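Local structure of EscN (Escherichia coli O127:H6, 2OBM) at residues I5-A10 and L32-S37. The protein belongs to the ATP synthase alpha/beta family of P-loop nucleotide-binding proteins and is probably a component of a type III secretion system. The protein carries 1 engineered substitution. Residues are numbered along the deposited sequence; the frame is centred on the assembly and turned at random.
Sequences IRVGDA and LPFERS
Arg6 leaves its strand with CG anti to its own carbonyl carbon (chi1 -51°) and bends at chi3 (65°), which brings the guanidinium over to the backbone carbonyl of Leu32, in the loop that leads into strand 34-37. There Arg6 NE donates to Leu32 O at 2.9 Å, almost straight down the carbonyl and close to the guanidinium plane; NH2 adds a weak second bond to the same oxygen. The Arg6 side chain crosses that of Glu35 at a slant, the guanidinium and carboxylate planes 25° apart, with Arg6 NH1 3.8 Å from Glu35 CG but 4.4 Å from Glu35 OE2, beyond a salt bridge. Behind this grip, strands 4-7 and 34-37 form a two-stranded antiparallel ribbon. Ile5 and Arg36 make the reciprocal bonds of a hydrogen-bonded pair. At Val7 and Phe34 the pairing opens out: Val7 N to Phe34 O is short at 2.8 Å, but the return bond from Phe34 N to Val7 O is weak at 3.5 Å. On the face opposite Arg6, Val7 CG2 packs 4.0 Å from Phe34 CB, Ile5 and Val7 lie against helix 138-156, and Arg36 reaches a salt bridge with Asp157 just beyond its C-terminal end. Past the paired strands, Leu32 CD2 lies 3.8 Å from Gly8 N and also meets Ala10 CB. Arg6 thus ties the loop at Leu32 to strand 4-7 where backbone pairing weakens, and the Glu35 carboxylate probably offsets part of the guanidinium charge.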
loop_
_atom_site.group_PDB
_atom_site.type_symbol
_atom_site.label_atom_id
_atom_site.label_comp_id
_atom_site.label_asym_id
_atom_site.label_seq_id
_atom_site.Cartn_x
_atom_site.Cartn_y
_atom_site.Cartn_z
ATOM N N ILE A 5 -22.609 2.656 11.323
ATOM C CA ILE A 5 -22.838 2.503 9.898
ATOM C C ILE A 5 -23.491 1.156 9.631
ATOM O O ILE A 5 -23.350 0.238 10.445
ATOM C CB ILE A 5 -21.512 2.626 9.076
ATOM C CG1 ILE A 5 -20.515 1.531 9.460
ATOM C CG2 ILE A 5 -20.900 4.014 9.232
ATOM C CD1 ILE A 5 -19.313 1.418 8.527
ATOM N N ARG A 6 -24.185 1.029 8.492
ATOM C CA ARG A 6 -24.794 -0.255 8.118
ATOM C C ARG A 6 -23.903 -1.073 7.181
ATOM O O ARG A 6 -23.404 -0.562 6.176
ATOM C CB ARG A 6 -26.212 -0.081 7.543
ATOM C CG ARG A 6 -27.144 0.772 8.406
ATOM C CD ARG A 6 -28.623 0.582 8.041
ATOM N NE ARG A 6 -29.100 -0.781 8.310
ATOM C CZ ARG A 6 -29.716 -1.164 9.430
ATOM N NH1 ARG A 6 -29.939 -0.284 10.397
ATOM N NH2 ARG A 6 -30.111 -2.428 9.582
ATOM N N VAL A 7 -23.713 -2.346 7.520
ATOM C CA VAL A 7 -22.795 -3.219 6.805
ATOM C C VAL A 7 -23.430 -4.571 6.484
ATOM O O VAL A 7 -24.480 -4.911 7.016
ATOM C CB VAL A 7 -21.482 -3.442 7.591
ATOM C CG1 VAL A 7 -20.784 -2.093 7.879
ATOM C CG2 VAL A 7 -21.747 -4.231 8.894
ATOM N N GLY A 8 -22.784 -5.330 5.606
ATOM C CA GLY A 8 -23.294 -6.623 5.173
ATOM C C GLY A 8 -22.527 -7.056 3.946
ATOM O O GLY A 8 -21.757 -6.267 3.391
ATOM N N ASP A 9 -22.735 -8.302 3.525
ATOM C CA ASP A 9 -22.066 -8.842 2.345
ATOM C C ASP A 9 -22.456 -8.065 1.088
ATOM O O ASP A 9 -21.721 -8.070 0.095
ATOM C CB ASP A 9 -22.400 -10.331 2.135
ATOM C CG ASP A 9 -21.771 -11.241 3.178
ATOM O OD1 ASP A 9 -21.066 -10.740 4.088
ATOM O OD2 ASP A 9 -21.992 -12.476 3.086
ATOM N N ALA A 10 -23.614 -7.409 1.129
ATOM C CA ALA A 10 -24.122 -6.698 -0.043
ATOM C C ALA A 10 -23.314 -5.440 -0.408
ATOM O O ALA A 10 -23.607 -4.781 -1.410
ATOM C CB ALA A 10 -25.610 -6.365 0.134
ATOM N N LEU A 32 -28.497 -4.405 3.964
ATOM C CA LEU A 32 -27.431 -4.192 4.938
ATOM C C LEU A 32 -28.076 -4.227 6.317
ATOM O O LEU A 32 -28.465 -3.187 6.848
ATOM C CB LEU A 32 -26.720 -2.849 4.711
ATOM C CG LEU A 32 -26.106 -2.592 3.322
ATOM C CD1 LEU A 32 -25.743 -1.149 3.166
ATOM C CD2 LEU A 32 -24.907 -3.479 3.068
ATOM N N PRO A 33 -28.211 -5.433 6.887
ATOM C CA PRO A 33 -29.023 -5.645 8.085
ATOM C C PRO A 33 -28.333 -5.340 9.422
ATOM O O PRO A 33 -29.013 -5.330 10.454
ATOM C CB PRO A 33 -29.364 -7.132 8.008
ATOM C CG PRO A 33 -28.234 -7.743 7.257
ATOM C CD PRO A 33 -27.598 -6.682 6.405
ATOM N N PHE A 34 -27.013 -5.108 9.404
ATOM C CA PHE A 34 -26.230 -4.897 10.628
ATOM C C PHE A 34 -25.732 -3.473 10.778
ATOM O O PHE A 34 -25.289 -2.853 9.814
ATOM C CB PHE A 34 -24.986 -5.793 10.681
ATOM C CG PHE A 34 -25.207 -7.189 10.193
ATOM C CD1 PHE A 34 -26.170 -8.008 10.781
ATOM C CD2 PHE A 34 -24.432 -7.701 9.165
ATOM C CE1 PHE A 34 -26.365 -9.297 10.323
ATOM C CE2 PHE A 34 -24.624 -8.989 8.713
ATOM C CZ PHE A 34 -25.589 -9.786 9.290
ATOM N N GLU A 35 -25.786 -2.980 12.009
ATOM C CA GLU A 35 -25.122 -1.756 12.397
ATOM C C GLU A 35 -23.845 -2.082 13.148
ATOM O O GLU A 35 -23.788 -3.037 13.928
ATOM C CB GLU A 35 -26.013 -0.940 13.317
ATOM C CG GLU A 35 -26.855 0.111 12.645
ATOM C CD GLU A 35 -27.703 0.850 13.660
ATOM O OE1 GLU A 35 -28.179 0.185 14.610
ATOM O OE2 GLU A 35 -27.883 2.084 13.521
ATOM N N ARG A 36 -22.815 -1.284 12.900
ATOM C CA ARG A 36 -21.571 -1.375 13.636
ATOM C C ARG A 36 -21.094 0.034 13.885
ATOM O O ARG A 36 -21.199 0.877 12.997
ATOM C CB ARG A 36 -20.509 -2.143 12.852
ATOM C CG ARG A 36 -20.608 -3.641 12.950
ATOM C CD ARG A 36 -19.267 -4.289 12.654
ATOM N NE ARG A 36 -19.365 -5.745 12.643
ATOM C CZ ARG A 36 -18.340 -6.581 12.785
ATOM N NH1 ARG A 36 -17.103 -6.126 12.934
ATOM N NH2 ARG A 36 -18.554 -7.880 12.778
ATOM N N SER A 37 -20.586 0.290 15.092
ATOM C CA SER A 37 -19.929 1.561 15.396
ATOM C C SER A 37 -18.661 1.775 14.560
ATOM O O SER A 37 -17.974 0.815 14.197
ATOM C CB SER A 37 -19.577 1.634 16.887
ATOM O OG SER A 37 -18.755 2.762 17.166
#